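Local atomic coordinates of conserved protein MTH689 (Methanothermobacter thermautotrophicus, PDB entry 2WNY), a protein that is of unknown function but, as a DUF54 family member encoded in the exosome superoperon, probably binds RNA. Residues E21-V33 with R96-E108. The protein carries 1 engineered substitution. Residues are numbered along the deposited sequence; the frame is centred on the assembly and turned at random.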
ATOM      1  N   GLU A  21      20.799   3.344   1.093  1.00 23.02           N
ATOM      2  CA  GLU A  21      19.690   3.818   1.930  1.00 20.79           C
ATOM      3  C   GLU A  21      19.836   3.558   3.412  1.00 24.74           C
ATOM      4  O   GLU A  21      20.468   2.579   3.836  1.00 25.63           O
ATOM      5  CB  GLU A  21      18.372   3.271   1.430  1.00 21.71           C
ATOM      6  CG  GLU A  21      17.980   3.845   0.061  1.00 22.40           C
ATOM      7  CD  GLU A  21      16.627   3.354  -0.337  1.00 30.97           C
ATOM      8  OE1 GLU A  21      16.499   2.131  -0.616  1.00 24.78           O
ATOM      9  OE2 GLU A  21      15.683   4.175  -0.332  1.00 26.09           O
ATOM     10  N   ASP A  22      19.241   4.460   4.197  1.00 22.82           N
ATOM     11  CA  ASP A  22      19.204   4.329   5.639  1.00 26.35           C
ATOM     12  C   ASP A  22      17.938   3.544   5.937  1.00 25.36           C
ATOM     13  O   ASP A  22      16.863   4.046   5.711  1.00 22.98           O
ATOM     14  CB  ASP A  22      19.112   5.726   6.264  1.00 27.27           C
ATOM     15  CG  ASP A  22      19.227   5.711   7.792  1.00 30.28           C
ATOM     16  OD1 ASP A  22      18.516   4.943   8.455  1.00 39.16           O
ATOM     17  OD2 ASP A  22      20.034   6.491   8.315  1.00 46.54           O
ATOM     18  N   GLU A  23      18.051   2.301   6.420  1.00 24.16           N
ATOM     19  CA  GLU A  23      16.822   1.529   6.700  1.00 26.36           C
ATOM     20  C   GLU A  23      15.829   2.267   7.635  1.00 26.28           C
ATOM     21  O   GLU A  23      14.615   2.143   7.462  1.00 23.94           O
ATOM     22  CB  GLU A  23      17.134   0.122   7.254  1.00 27.08           C
ATOM     23  CG  GLU A  23      15.876  -0.772   7.366  1.00 30.76           C
ATOM     24  CD  GLU A  23      16.133  -2.075   8.101  1.00 41.70           C
ATOM     25  OE1 GLU A  23      16.730  -2.968   7.493  1.00 39.29           O
ATOM     26  OE2 GLU A  23      15.744  -2.204   9.283  1.00 46.32           O
ATOM     27  N   GLU A  24      16.334   3.022   8.612  1.00 24.90           N
ATOM     28  CA  GLU A  24      15.434   3.751   9.520  1.00 26.46           C
ATOM     29  C   GLU A  24      14.559   4.772   8.800  1.00 23.34           C
ATOM     30  O   GLU A  24      13.391   4.913   9.116  1.00 24.08           O
ATOM     31  CB  GLU A  24      16.208   4.450  10.635  1.00 26.53           C
ATOM     32  CG  GLU A  24      16.503   3.563  11.807  1.00 40.83           C
ATOM     33  CD  GLU A  24      17.162   4.316  12.948  1.00 55.32           C
ATOM     34  OE1 GLU A  24      16.443   4.676  13.913  1.00 59.53           O
ATOM     35  OE2 GLU A  24      18.388   4.550  12.864  1.00 43.37           O
ATOM     36  N   LYS A  25      15.141   5.504   7.851  1.00 23.90           N
ATOM     37  CA  LYS A  25      14.351   6.420   7.013  1.00 21.42           C
ATOM     38  C   LYS A  25      13.391   5.724   6.058  1.00 19.60           C
ATOM     39  O   LYS A  25      12.320   6.258   5.778  1.00 22.52           O
ATOM     40  CB  LYS A  25      15.275   7.339   6.227  1.00 22.03           C
ATOM     41  CG  LYS A  25      16.053   8.253   7.145  1.00 30.21           C
ATOM     42  CD  LYS A  25      16.644   9.426   6.401  1.00 44.62           C
ATOM     43  CE  LYS A  25      18.054   9.145   5.993  1.00 37.92           C
ATOM     44  NZ  LYS A  25      18.657  10.307   5.299  1.00 45.08           N
ATOM     45  N   VAL A  26      13.785   4.563   5.506  1.00 19.66           N
ATOM     46  CA  VAL A  26      12.871   3.791   4.682  1.00 19.41           C
ATOM     47  C   VAL A  26      11.639   3.371   5.535  1.00 22.23           C
ATOM     48  O   VAL A  26      10.491   3.459   5.082  1.00 22.17           O
ATOM     49  CB  VAL A  26      13.570   2.588   4.022  1.00 21.35           C
ATOM     50  CG1 VAL A  26      12.572   1.731   3.210  1.00 20.21           C
ATOM     51  CG2 VAL A  26      14.695   3.084   3.059  1.00 18.49           C
ATOM     52  N   ILE A  27      11.897   2.919   6.757  1.00 20.73           N
ATOM     53  CA  ILE A  27      10.830   2.499   7.661  1.00 22.82           C
ATOM     54  C   ILE A  27      10.029   3.724   8.089  1.00 22.77           C
ATOM     55  O   ILE A  27       8.802   3.655   8.162  1.00 22.98           O
ATOM     56  CB  ILE A  27      11.380   1.715   8.872  1.00 25.48           C
ATOM     57  CG1 ILE A  27      11.745   0.274   8.455  1.00 23.54           C
ATOM     58  CG2 ILE A  27      10.358   1.653   9.982  1.00 20.74           C
ATOM     59  CD1 ILE A  27      12.697  -0.415   9.417  1.00 26.87           C
ATOM     60  N   GLU A  28      10.702   4.849   8.352  1.00 22.64           N
ATOM     61  CA  GLU A  28       9.941   6.093   8.611  1.00 24.79           C
ATOM     62  C   GLU A  28       8.955   6.395   7.465  1.00 23.54           C
ATOM     63  O   GLU A  28       7.801   6.752   7.712  1.00 27.56           O
ATOM     64  CB  GLU A  28      10.874   7.278   8.844  1.00 25.39           C
ATOM     65  CG  GLU A  28      10.169   8.573   9.228  1.00 36.58           C
ATOM     66  CD  GLU A  28      11.124   9.764   9.244  1.00 40.12           C
ATOM     67  OE1 GLU A  28      12.351   9.551   9.313  1.00 36.38           O
ATOM     68  OE2 GLU A  28      10.649  10.911   9.173  1.00 38.88           O
ATOM     69  N   ALA A  29       9.414   6.270   6.217  1.00 23.89           N
ATOM     70  CA  ALA A  29       8.535   6.449   5.052  1.00 24.15           C
ATOM     71  C   ALA A  29       7.355   5.454   5.055  1.00 22.57           C
ATOM     72  O   ALA A  29       6.206   5.838   4.878  1.00 22.89           O
ATOM     73  CB  ALA A  29       9.344   6.334   3.745  1.00 19.54           C
ATOM     74  N   LEU A  30       7.638   4.174   5.271  1.00 22.65           N
ATOM     75  CA  LEU A  30       6.555   3.189   5.411  1.00 22.03           C
ATOM     76  C   LEU A  30       5.551   3.571   6.477  1.00 23.32           C
ATOM     77  O   LEU A  30       4.344   3.450   6.259  1.00 24.26           O
ATOM     78  CB  LEU A  30       7.133   1.815   5.751  1.00 22.50           C
ATOM     79  CG  LEU A  30       6.158   0.751   6.244  1.00 20.58           C
ATOM     80  CD1 LEU A  30       5.214   0.364   5.086  1.00 25.63           C
ATOM     81  CD2 LEU A  30       6.922  -0.472   6.719  1.00 26.29           C
ATOM     82  N   ARG A  31       6.042   4.036   7.623  1.00 21.86           N
ATOM     83  CA  ARG A  31       5.150   4.435   8.734  1.00 24.28           C
ATOM     84  C   ARG A  31       4.395   5.734   8.504  1.00 26.55           C
ATOM     85  O   ARG A  31       3.548   6.115   9.316  1.00 26.36           O
ATOM     86  CB  ARG A  31       5.927   4.477  10.052  1.00 24.36           C
ATOM     87  CG  ARG A  31       6.235   3.063  10.519  1.00 25.46           C
ATOM     88  CD  ARG A  31       7.054   3.017  11.774  1.00 28.00           C
ATOM     89  NE  ARG A  31       7.343   1.615  12.072  1.00 29.05           N
ATOM     90  CZ  ARG A  31       8.325   1.193  12.859  1.00 34.53           C
ATOM     91  NH1 ARG A  31       9.132   2.059  13.455  1.00 29.23           N
ATOM     92  NH2 ARG A  31       8.493  -0.115  13.041  1.00 32.89           N
ATOM     93  N   ASN A  32       4.690   6.415   7.399  1.00 24.96           N
ATOM     94  CA  ASN A  32       3.817   7.505   6.967  1.00 27.81           C
ATOM     95  C   ASN A  32       2.674   6.968   6.111  1.00 28.01           C
ATOM     96  O   ASN A  32       1.792   7.697   5.699  1.00 27.45           O
ATOM     97  CB  ASN A  32       4.610   8.569   6.223  1.00 29.54           C
ATOM     98  CG  ASN A  32       5.401   9.450   7.161  1.00 30.95           C
ATOM     99  OD1 ASN A  32       5.031   9.611   8.316  1.00 29.65           O
ATOM    100  ND2 ASN A  32       6.503  10.001   6.681  1.00 27.25           N
ATOM    101  N   VAL A  33       2.721   5.675   5.817  1.00 26.89           N
ATOM    102  CA  VAL A  33       1.666   5.047   5.044  1.00 27.13           C
ATOM    103  C   VAL A  33       0.952   4.089   5.990  1.00 27.35           C
ATOM    104  O   VAL A  33      -0.274   4.090   6.078  1.00 28.98           O
ATOM    105  CB  VAL A  33       2.230   4.287   3.810  1.00 28.22           C
ATOM    106  CG1 VAL A  33       1.120   3.533   3.065  1.00 28.59           C
ATOM    107  CG2 VAL A  33       2.965   5.246   2.845  1.00 26.19           C
ATOM    108  N   ARG A  96       0.832   1.590  -5.537  1.00 31.48           N
ATOM    109  CA  ARG A  96       2.237   1.914  -5.311  1.00 31.06           C
ATOM    110  C   ARG A  96       2.363   3.394  -4.998  1.00 30.85           C
ATOM    111  O   ARG A  96       1.828   4.240  -5.726  1.00 32.99           O
ATOM    112  CB  ARG A  96       3.057   1.617  -6.557  1.00 29.83           C
ATOM    113  CG  ARG A  96       2.919   0.232  -7.103  1.00 32.25           C
ATOM    114  CD  ARG A  96       3.869   0.008  -8.254  1.00 42.77           C
ATOM    115  NE  ARG A  96       3.639  -1.303  -8.851  1.00 47.52           N
ATOM    116  CZ  ARG A  96       4.458  -1.898  -9.711  1.00 56.85           C
ATOM    117  NH1 ARG A  96       5.576  -1.301 -10.096  1.00 55.63           N
ATOM    118  NH2 ARG A  96       4.153  -3.096 -10.190  1.00 65.73           N
ATOM    119  N   LEU A  97       3.112   3.704  -3.948  1.00 27.71           N
ATOM    120  CA  LEU A  97       3.298   5.090  -3.527  1.00 28.85           C
ATOM    121  C   LEU A  97       4.782   5.420  -3.537  1.00 27.86           C
ATOM    122  O   LEU A  97       5.627   4.565  -3.176  1.00 26.92           O
ATOM    123  CB  LEU A  97       2.701   5.308  -2.131  1.00 26.89           C
ATOM    124  CG  LEU A  97       1.183   5.097  -1.925  1.00 32.46           C
ATOM    125  CD1 LEU A  97       0.830   5.005  -0.433  1.00 28.35           C
ATOM    126  CD2 LEU A  97       0.347   6.185  -2.600  1.00 33.51           C
ATOM    127  N   ASP A  98       5.091   6.640  -3.969  1.00 27.10           N
ATOM    128  CA  ASP A  98       6.468   7.111  -4.032  1.00 28.10           C
ATOM    129  C   ASP A  98       7.109   7.055  -2.649  1.00 27.12           C
ATOM    130  O   ASP A  98       6.562   7.567  -1.680  1.00 27.35           O
ATOM    131  CB  ASP A  98       6.556   8.533  -4.597  1.00 29.61           C
ATOM    132  CG  ASP A  98       7.989   8.947  -4.882  1.00 35.49           C
ATOM    133  OD1 ASP A  98       8.425   8.791  -6.028  1.00 41.44           O
ATOM    134  OD2 ASP A  98       8.703   9.359  -3.948  1.00 33.78           O
ATOM    135  N   LYS A  99       8.249   6.386  -2.563  1.00 25.84           N
ATOM    136  CA  LYS A  99       8.919   6.231  -1.288  1.00 23.55           C
ATOM    137  C   LYS A  99       9.474   7.549  -0.737  1.00 22.33           C
ATOM    138  O   LYS A  99       9.438   7.783   0.452  1.00 23.82           O
ATOM    139  CB  LYS A  99      10.030   5.188  -1.416  1.00 24.33           C
ATOM    140  CG  LYS A  99      10.710   4.878  -0.088  1.00 27.88           C
ATOM    141  CD  LYS A  99      11.508   3.570  -0.169  1.00 40.97           C
ATOM    142  CE  LYS A  99      12.708   3.770  -1.020  1.00 29.46           C
ATOM    143  NZ  LYS A  99      13.554   2.522  -1.247  1.00 31.35           N
ATOM    144  N   GLN A 100       9.975   8.420  -1.604  1.00 24.90           N
ATOM    145  CA  GLN A 100      10.590   9.653  -1.139  1.00 24.08           C
ATOM    146  C   GLN A 100       9.526  10.609  -0.663  1.00 26.44           C
ATOM    147  O   GLN A 100       9.681  11.291   0.361  1.00 26.32           O
ATOM    148  CB  GLN A 100      11.423  10.295  -2.261  1.00 25.93           C
ATOM    149  CG  GLN A 100      12.594   9.437  -2.760  1.00 22.53           C
ATOM    150  CD  GLN A 100      13.488   8.900  -1.666  1.00 29.29           C
ATOM    151  OE1 GLN A 100      13.823   9.580  -0.698  1.00 24.68           O
ATOM    152  NE2 GLN A 100      13.870   7.645  -1.811  1.00 18.66           N
ATOM    153  N   LYS A 101       8.437  10.660  -1.426  1.00 24.93           N
ATOM    154  CA  LYS A 101       7.260  11.397  -1.010  1.00 26.94           C
ATOM    155  C   LYS A 101       6.686  10.872   0.306  1.00 23.04           C
ATOM    156  O   LYS A 101       6.373  11.667   1.199  1.00 27.21           O
ATOM    157  CB  LYS A 101       6.206  11.403  -2.117  1.00 27.42           C
ATOM    158  CG  LYS A 101       6.620  12.219  -3.334  1.00 26.36           C
ATOM    159  CD  LYS A 101       6.901  13.701  -3.029  1.00 31.70           C
ATOM    160  CE  LYS A 101       5.641  14.556  -3.152  1.00 41.82           C
ATOM    161  NZ  LYS A 101       5.938  16.026  -2.994  1.00 44.35           N
ATOM    162  N   ALA A 102       6.573   9.552   0.451  1.00 23.88           N
ATOM    163  CA  ALA A 102       6.144   8.975   1.740  1.00 23.04           C
ATOM    164  C   ALA A 102       7.016   9.447   2.905  1.00 22.82           C
ATOM    165  O   ALA A 102       6.516   9.729   3.985  1.00 23.51           O
ATOM    166  CB  ALA A 102       6.123   7.430   1.662  1.00 22.46           C
ATOM    167  N   LEU A 103       8.329   9.544   2.698  1.00 23.08           N
ATOM    168  CA  LEU A 103       9.197   9.991   3.779  1.00 23.96           C
ATOM    169  C   LEU A 103       8.835  11.429   4.176  1.00 28.58           C
ATOM    170  O   LEU A 103       8.932  11.805   5.354  1.00 30.65           O
ATOM    171  CB  LEU A 103      10.673   9.887   3.382  1.00 23.22           C
ATOM    172  CG  LEU A 103      11.663  10.441   4.403  1.00 27.53           C
ATOM    173  CD1 LEU A 103      11.633   9.602   5.668  1.00 31.86           C
ATOM    174  CD2 LEU A 103      13.051  10.436   3.793  1.00 24.39           C
ATOM    175  N   GLU A 104       8.390  12.220   3.206  1.00 28.88           N
ATOM    176  CA  GLU A 104       7.940  13.581   3.506  1.00 33.90           C
ATOM    177  C   GLU A 104       6.466  13.636   3.946  1.00 33.49           C
ATOM    178  O   GLU A 104       5.926  14.713   4.118  1.00 36.41           O
ATOM    179  CB  GLU A 104       8.190  14.538   2.320  1.00 33.75           C
ATOM    180  CG  GLU A 104       9.612  14.561   1.787  1.00 40.79           C
ATOM    181  CD  GLU A 104      10.640  15.085   2.799  1.00 52.63           C
ATOM    182  OE1 GLU A 104      10.337  16.088   3.486  1.00 45.50           O
ATOM    183  OE2 GLU A 104      11.758  14.500   2.888  1.00 47.33           O
ATOM    184  N   GLY A 105       5.833  12.478   4.128  1.00 32.37           N
ATOM    185  CA  GLY A 105       4.449  12.418   4.620  1.00 35.29           C
ATOM    186  C   GLY A 105       3.411  12.640   3.533  1.00 35.53           C
ATOM    187  O   GLY A 105       2.279  13.035   3.813  1.00 37.71           O
ATOM    188  N   VAL A 106       3.800  12.401   2.283  1.00 33.40           N
ATOM    189  CA  VAL A 106       2.892  12.613   1.163  1.00 34.40           C
ATOM    190  C   VAL A 106       2.637  11.268   0.491  1.00 33.08           C
ATOM    191  O   VAL A 106       3.566  10.454   0.324  1.00 32.51           O
ATOM    192  CB  VAL A 106       3.449  13.624   0.147  1.00 32.59           C
ATOM    193  CG1 VAL A 106       2.471  13.825  -1.010  1.00 39.21           C
ATOM    194  CG2 VAL A 106       3.765  14.967   0.828  1.00 40.53           C
ATOM    195  N   TRP A 107       1.380  11.030   0.127  1.00 32.24           N
ATOM    196  CA  TRP A 107       1.024   9.820  -0.598  1.00 31.77           C
ATOM    197  C   TRP A 107       0.950  10.160  -2.070  1.00 33.34           C
ATOM    198  O   TRP A 107       0.036  10.863  -2.517  1.00 34.61           O
ATOM    199  CB  TRP A 107      -0.321   9.283  -0.126  1.00 32.98           C
ATOM    200  CG  TRP A 107      -0.320   8.589   1.193  1.00 31.02           C
ATOM    201  CD1 TRP A 107       0.556   8.768   2.243  1.00 33.54           C
ATOM    202  CD2 TRP A 107      -1.287   7.625   1.634  1.00 32.08           C
ATOM    203  NE1 TRP A 107       0.187   7.956   3.310  1.00 28.34           N
ATOM    204  CE2 TRP A 107      -0.937   7.249   2.959  1.00 27.77           C
ATOM    205  CE3 TRP A 107      -2.418   7.040   1.037  1.00 30.24           C
ATOM    206  CZ2 TRP A 107      -1.654   6.280   3.675  1.00 28.38           C
ATOM    207  CZ3 TRP A 107      -3.136   6.084   1.756  1.00 30.82           C
ATOM    208  CH2 TRP A 107      -2.767   5.735   3.065  1.00 31.36           C
ATOM    209  N   GLU A 108       1.916   9.664  -2.832  1.00 33.47           N
ATOM    210  CA  GLU A 108       1.955   9.951  -4.261  1.00 36.12           C
ATOM    211  C   GLU A 108       1.888   8.624  -5.013  1.00 35.90           C
ATOM    212  O   GLU A 108       2.843   7.855  -4.989  1.00 35.47           O
ATOM    213  CB  GLU A 108       3.224  10.740  -4.607  1.00 36.28           C
ATOM    214  CG  GLU A 108       3.374  11.172  -6.092  1.00 41.95           C
ATOM    215  CD  GLU A 108       2.301  12.158  -6.542  1.00 58.09           C
ATOM    216  OE1 GLU A 108       2.168  13.224  -5.907  1.00 59.39           O
ATOM    217  OE2 GLU A 108       1.602  11.863  -7.536  1.00 58.81           O
TER
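Leu-97, at the end of strand 92-98, sets its CD1 3.8 Å from Val-33 CG1, and both methyls lie over one face of the Trp-107 ring, toward its rim. Lys-99 follows at the start of the short helix 99-103. With CG anti to the backbone N (chi1 -175°) and a bend at chi3, its chain runs past Val-26 and brings NZ 2.8 Å from Glu-21 OE2, on the syn side of the carboxylate; Asp-114 shares the ammonium, while Glu-21 OE1 also accepts from Tyr-18 N. Where the helix axes come within 8.0 Å, two alanines allow it, Ala-29 CB lying 4.0 Å from Ala-102 CB. Asn-32 ND2 donates to Ala-102 O over 2.7 Å, within the carbonyl plane, and Gly-105 N is a second donor to that oxygen. Leu-103 CB sits 3.8 Å from Ala-29 CB, and its CD1 extends to the carbonyl of Lys-25 and the side-chain carboxylate of Glu-28. Finally, Trp-107 NE1 gives a nearly straight bond (171°) to Asn-32 O, 2.9 Å away at the ring edge. A phenylalanine here would probably leave that carbonyl without its indole donor and, with a smaller ring, open a gap beside Val-33 and Leu-97. Two helices crossing at 80° thus pack through Ala-29, Ala-102 and Leu-103 against the antiparallel sheet, where Val-26 touches strand 8-17 and Val-33 strand 115-122, the shorter helix closed by a Schellman motif with Gly-105 at C-prime.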